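Local structure of bacterial leucyl aminopeptidase (Legionella pneumophila, 6ESL) at residues K116-V121 / D317-V322; T149-V154 / W185-S190. The protein probably removes N-terminal amino acids, leucine among them, from peptides as a secreted zinc-dependent aminopeptidase of peptidase family M28. One frame throughout, in Å; residues are numbered along the deposited sequence.

Interaction 1 of 2, residues K116-V121 / D317-V322; sequences KHEEEV and DHYIHV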
# COMPACT_ATOMS: atom_id res chain seq x y z
N LYS B 116 -8.26 -18.00 -5.44
CA LYS B 116 -8.91 -18.93 -6.37
C LYS B 116 -8.65 -20.32 -6.02
O LYS B 116 -8.86 -21.17 -6.85
CB LYS B 116 -8.30 -18.81 -7.75
CG LYS B 116 -8.31 -17.45 -8.39
CD LYS B 116 -7.64 -17.59 -9.74
CE LYS B 116 -8.10 -16.53 -10.74
NZ LYS B 116 -8.38 -17.10 -12.09
N HIS B 117 -8.14 -20.63 -4.83
CA HIS B 117 -7.79 -22.01 -4.50
C HIS B 117 -8.22 -22.34 -3.10
O HIS B 117 -7.51 -23.00 -2.36
CB HIS B 117 -6.28 -22.26 -4.72
CG HIS B 117 -5.88 -22.13 -6.15
ND1 HIS B 117 -5.96 -23.18 -7.03
CD2 HIS B 117 -5.50 -21.06 -6.88
CE1 HIS B 117 -5.60 -22.78 -8.24
NE2 HIS B 117 -5.32 -21.51 -8.18
N GLU B 118 -9.42 -21.87 -2.74
CA GLU B 118 -10.00 -22.11 -1.42
C GLU B 118 -9.96 -23.50 -0.93
O GLU B 118 -9.52 -23.71 0.19
CB GLU B 118 -11.45 -21.64 -1.35
CG GLU B 118 -11.48 -20.18 -1.04
CD GLU B 118 -12.85 -19.64 -0.88
OE1 GLU B 118 -13.50 -20.07 0.10
OE2 GLU B 118 -13.23 -18.78 -1.73
N GLU B 119 -10.46 -24.46 -1.71
CA GLU B 119 -10.53 -25.82 -1.18
C GLU B 119 -9.16 -26.41 -0.88
O GLU B 119 -8.98 -26.97 0.21
CB GLU B 119 -11.34 -26.78 -2.08
CG GLU B 119 -12.84 -26.45 -2.15
CD GLU B 119 -13.61 -27.36 -3.09
OE1 GLU B 119 -12.95 -28.13 -3.84
OE2 GLU B 119 -14.86 -27.33 -3.05
N GLU B 120 -8.20 -26.24 -1.79
CA GLU B 120 -6.85 -26.75 -1.60
C GLU B 120 -6.15 -26.10 -0.40
O GLU B 120 -5.48 -26.77 0.38
CB GLU B 120 -6.01 -26.54 -2.86
CG GLU B 120 -4.57 -27.02 -2.74
CD GLU B 120 -3.77 -26.80 -4.01
OE1 GLU B 120 -4.35 -26.30 -4.99
OE2 GLU B 120 -2.56 -27.12 -4.01
N VAL B 121 -6.32 -24.78 -0.25
CA VAL B 121 -5.71 -24.04 0.89
C VAL B 121 -6.31 -24.49 2.22
O VAL B 121 -5.60 -24.87 3.18
CB VAL B 121 -5.94 -22.52 0.75
CG1 VAL B 121 -5.48 -21.80 2.02
CG2 VAL B 121 -5.17 -21.95 -0.44
N ASP B 317 -7.17 -12.06 6.05
CA ASP B 317 -8.57 -11.91 6.39
C ASP B 317 -9.42 -13.15 5.95
O ASP B 317 -10.18 -13.71 6.76
CB ASP B 317 -9.13 -10.63 5.78
CG ASP B 317 -10.60 -10.48 6.06
OD1 ASP B 317 -10.96 -10.32 7.24
OD2 ASP B 317 -11.42 -10.62 5.15
N HIS B 318 -9.22 -13.58 4.71
CA HIS B 318 -9.92 -14.71 4.13
C HIS B 318 -9.60 -16.05 4.77
O HIS B 318 -10.51 -16.87 5.04
CB HIS B 318 -9.64 -14.84 2.61
CG HIS B 318 -10.66 -15.69 1.89
ND1 HIS B 318 -11.58 -15.14 1.03
CD2 HIS B 318 -10.93 -17.02 1.94
CE1 HIS B 318 -12.36 -16.09 0.55
NE2 HIS B 318 -11.97 -17.24 1.06
N TYR B 319 -8.33 -16.32 5.01
CA TYR B 319 -7.96 -17.68 5.49
C TYR B 319 -7.60 -17.76 6.94
O TYR B 319 -7.68 -18.80 7.46
CB TYR B 319 -6.76 -18.23 4.70
CG TYR B 319 -7.06 -18.58 3.26
CD1 TYR B 319 -7.98 -19.65 2.94
CD2 TYR B 319 -6.45 -17.90 2.20
CE1 TYR B 319 -8.24 -19.97 1.61
CE2 TYR B 319 -6.70 -18.29 0.88
CZ TYR B 319 -7.59 -19.31 0.61
OH TYR B 319 -7.83 -19.66 -0.71
N ILE B 320 -7.13 -16.69 7.56
CA ILE B 320 -6.67 -16.76 8.95
C ILE B 320 -7.74 -16.22 9.93
O ILE B 320 -7.79 -16.63 11.10
CB ILE B 320 -5.31 -16.03 9.15
CG1 ILE B 320 -4.28 -16.36 8.04
CG2 ILE B 320 -4.73 -16.30 10.50
CD1 ILE B 320 -4.03 -17.85 7.96
N HIS B 321 -8.54 -15.26 9.46
CA HIS B 321 -9.65 -14.72 10.26
C HIS B 321 -9.18 -14.04 11.54
O HIS B 321 -9.77 -14.23 12.56
CB HIS B 321 -10.72 -15.82 10.53
CG HIS B 321 -11.28 -16.40 9.28
ND1 HIS B 321 -11.16 -17.73 8.94
CD2 HIS B 321 -11.96 -15.81 8.26
CE1 HIS B 321 -11.75 -17.94 7.77
NE2 HIS B 321 -12.23 -16.79 7.34
N VAL B 322 -8.15 -13.18 11.40
CA VAL B 322 -7.76 -12.27 12.44
C VAL B 322 -7.64 -10.85 11.83
O VAL B 322 -7.58 -10.70 10.61
CB VAL B 322 -6.44 -12.72 13.08
CG1 VAL B 322 -6.62 -14.11 13.74
CG2 VAL B 322 -5.30 -12.67 12.07
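Two hydrogen bonds grip Glu389 OE2, one with Tyr319 OH and one from the backbone N of His117. Its sister oxygen takes the backbone N-H of Lys116, so Glu389, on helix 373-391, ties the tyrosine tip to the chain entering helix 118-125. His117 occupies the N-cap of that helix, whose first turn closes with Val121 N to His117 O at 3.0 Å.

No hydrogen bond runs directly between 116-121 and 317-322. The joint is a CH-pi contact: Val121 CG1, anti to the backbone N (chi1 172°), sits above the Tyr319 ring with 3.4 Å from CG1 to the ring centroid, 16° off the normal. The valine CG2 branch covers the phenol end, 3.5 Å from Tyr319 OH. On the opposite face lies CD2 of the neighbouring His318, offset toward the rim, so the phenol is sandwiched between valine and imidazole. Glu118 CA meets its hydroxyl edge, 3.3 Å from Tyr319 OH.

Farther out, the extended Glu118 side chain crosses the imidazole at about a right angle, so that His318 NE2 faces the carboxylate carbon, 3.2 Å from Glu118 CD; the planes are 72° apart. Neither oxygen has hydrogen-bond geometry, although the carboxylate could still favour a protonated imidazole.

Two helices of the alpha/beta fold of family M28 thus pack by their ends, Tyr319 near the C-terminal end of 306-320 against the first turn of 118-125; helix 373-391 touches both segments, through Val121 on Ala385 and Ile320 on Asn378.

Interaction 2 of 2, residues T149-V154 / W185-S190; sequences TKDTGV and WYKQPS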
# COMPACT_ATOMS: atom_id res chain seq x y z
N THR B 149 29.04 -16.43 12.32
CA THR B 149 30.51 -16.52 12.44
C THR B 149 30.89 -17.71 13.31
O THR B 149 32.10 -17.84 13.55
CB THR B 149 31.14 -15.27 13.13
OG1 THR B 149 30.50 -15.04 14.40
CG2 THR B 149 31.00 -14.01 12.26
N LYS B 150 29.92 -18.47 13.80
CA LYS B 150 30.16 -19.58 14.74
C LYS B 150 29.80 -20.96 14.25
O LYS B 150 28.91 -21.15 13.44
CB LYS B 150 29.41 -19.33 16.04
CG LYS B 150 29.74 -17.96 16.65
CD LYS B 150 31.20 -17.97 17.14
CE LYS B 150 31.35 -17.11 18.36
NZ LYS B 150 31.45 -15.74 17.97
N ASP B 151 30.46 -21.97 14.85
CA ASP B 151 30.14 -23.38 14.52
C ASP B 151 28.71 -23.74 14.78
O ASP B 151 28.09 -24.42 13.97
CB ASP B 151 31.12 -24.36 15.22
CG ASP B 151 32.52 -24.27 14.67
OD1 ASP B 151 32.71 -23.91 13.48
OD2 ASP B 151 33.47 -24.61 15.42
N THR B 152 28.13 -23.21 15.83
CA THR B 152 26.69 -23.40 16.09
C THR B 152 25.80 -22.86 14.99
O THR B 152 24.76 -23.46 14.72
CB THR B 152 26.26 -22.84 17.48
OG1 THR B 152 26.69 -21.50 17.61
CG2 THR B 152 26.99 -23.68 18.60
N GLY B 153 26.24 -21.76 14.35
CA GLY B 153 25.59 -21.13 13.15
C GLY B 153 25.66 -22.11 12.00
O GLY B 153 24.69 -22.28 11.23
N VAL B 154 26.80 -22.77 11.90
CA VAL B 154 26.98 -23.73 10.84
C VAL B 154 26.12 -24.96 11.09
O VAL B 154 25.43 -25.41 10.16
CB VAL B 154 28.52 -24.14 10.67
CG1 VAL B 154 28.77 -25.30 9.69
CG2 VAL B 154 29.32 -22.91 10.23
N TRP B 185 32.92 -14.39 3.93
CA TRP B 185 33.76 -14.73 5.06
C TRP B 185 32.97 -15.40 6.14
O TRP B 185 33.52 -16.03 7.03
CB TRP B 185 34.74 -13.51 5.44
CG TRP B 185 34.07 -12.78 6.47
CD1 TRP B 185 32.93 -12.07 6.32
CD2 TRP B 185 34.36 -12.78 7.88
NE1 TRP B 185 32.50 -11.60 7.51
CE2 TRP B 185 33.35 -12.02 8.50
CE3 TRP B 185 35.37 -13.34 8.67
CZ2 TRP B 185 33.32 -11.79 9.87
CZ3 TRP B 185 35.34 -13.11 10.05
CH2 TRP B 185 34.32 -12.34 10.63
N TYR B 186 31.64 -15.27 6.12
CA TYR B 186 30.85 -15.90 7.16
C TYR B 186 30.77 -17.40 6.91
O TYR B 186 30.44 -17.83 5.80
CB TYR B 186 29.42 -15.34 7.19
CG TYR B 186 29.37 -13.90 7.65
CD1 TYR B 186 29.37 -13.58 9.00
CD2 TYR B 186 29.39 -12.87 6.73
CE1 TYR B 186 29.45 -12.25 9.44
CE2 TYR B 186 29.36 -11.54 7.13
CZ TYR B 186 29.39 -11.24 8.54
OH TYR B 186 29.44 -9.92 8.99
N LYS B 187 31.05 -18.17 7.95
CA LYS B 187 31.01 -19.63 7.74
C LYS B 187 29.62 -20.25 7.61
O LYS B 187 29.48 -21.29 6.98
CB LYS B 187 31.83 -20.35 8.79
CG LYS B 187 31.45 -20.02 10.20
CD LYS B 187 32.26 -20.86 11.19
CE LYS B 187 33.66 -20.29 11.42
NZ LYS B 187 34.09 -20.86 12.73
N GLN B 188 28.58 -19.63 8.19
CA GLN B 188 27.17 -20.11 7.96
C GLN B 188 26.66 -19.84 6.55
O GLN B 188 26.60 -18.68 6.12
CB GLN B 188 26.21 -19.45 8.96
CG GLN B 188 24.74 -19.83 8.98
CD GLN B 188 24.02 -18.95 9.96
OE1 GLN B 188 23.82 -17.73 9.67
NE2 GLN B 188 23.62 -19.51 11.15
N PRO B 189 26.32 -20.89 5.79
CA PRO B 189 25.68 -20.72 4.50
C PRO B 189 24.21 -20.47 4.65
O PRO B 189 23.60 -20.82 5.72
CB PRO B 189 25.85 -22.06 3.83
CG PRO B 189 25.95 -23.04 4.95
CD PRO B 189 26.35 -22.33 6.21
N SER B 190 23.64 -19.83 3.60
CA SER B 190 22.24 -19.84 3.44
C SER B 190 21.75 -21.24 2.87
O SER B 190 22.40 -21.84 2.02
CB SER B 190 21.71 -18.68 2.59
OG SER B 190 21.93 -17.38 3.18
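The chain of 149-154 runs from a loop through the N-cap Lys150 into the first turn of helix 151-170, while 185-190 turns a corner at Lys187 and enters strand 188-195. The backbones come close at two places, with CA atoms of Thr149 and Tyr186 5.3 Å apart and those of Val154 and Gln188 4.6 Å apart.

Gln188 reaches across with CG anti to its backbone N and the chain extended. Its NE2 donates to Gly153 O at 3.0 Å with an N-H...O angle of 159°, coming in above the carbonyl plane, and passes only 3.2 Å from Gly153 CA. A second bond from NE2 to Arg146 O, and one from Ala255 N to OE1, fix the rotation of this buried amide. Strands 176-183 and 188-195 form a beta hairpin at the edge of the mixed sheet of the alpha/beta fold, and the helix start is seated against its turn; the Gln188 side chain is about 12 Å from a bound zinc.

Lys187, bent at chi3 (81°), crosses Val154 at about a right angle, Val154 CG2 meeting Lys187 CG at 3.6 Å. Lys187 NZ makes a salt bridge to Asp151 OD1, 3.4 Å away, whose hydrogen bond is weak. Before the corner, Thr149 CG2 lies 3.7 Å from Tyr186 CE1, the two side chains pointing the same way, while Tyr186 OH bonds to Arg258 and to Glu22 of the second subunit.

Both contacts are partly buried, yet they join different elements. Interaction 1 sets helix 118-125 against the end of helix 306-320, with its centre about 17 Å from the centre of the chain; interaction 2 sets the start of helix 151-170 on the turn leading into strand 188-195, about 25 Å out. Their centres are 37 Å apart and they do not touch, although interaction 2 is nested within the loop closed by interaction 1. The smaller contact, 116-121 with 317-322, relies on aromatic and aliphatic packing and borrows its polar bonds from Glu389 of helix 373-391 and Glu393 just beyond it. Interaction 2 buries nearly twice the surface, bonds directly across and borders the second subunit.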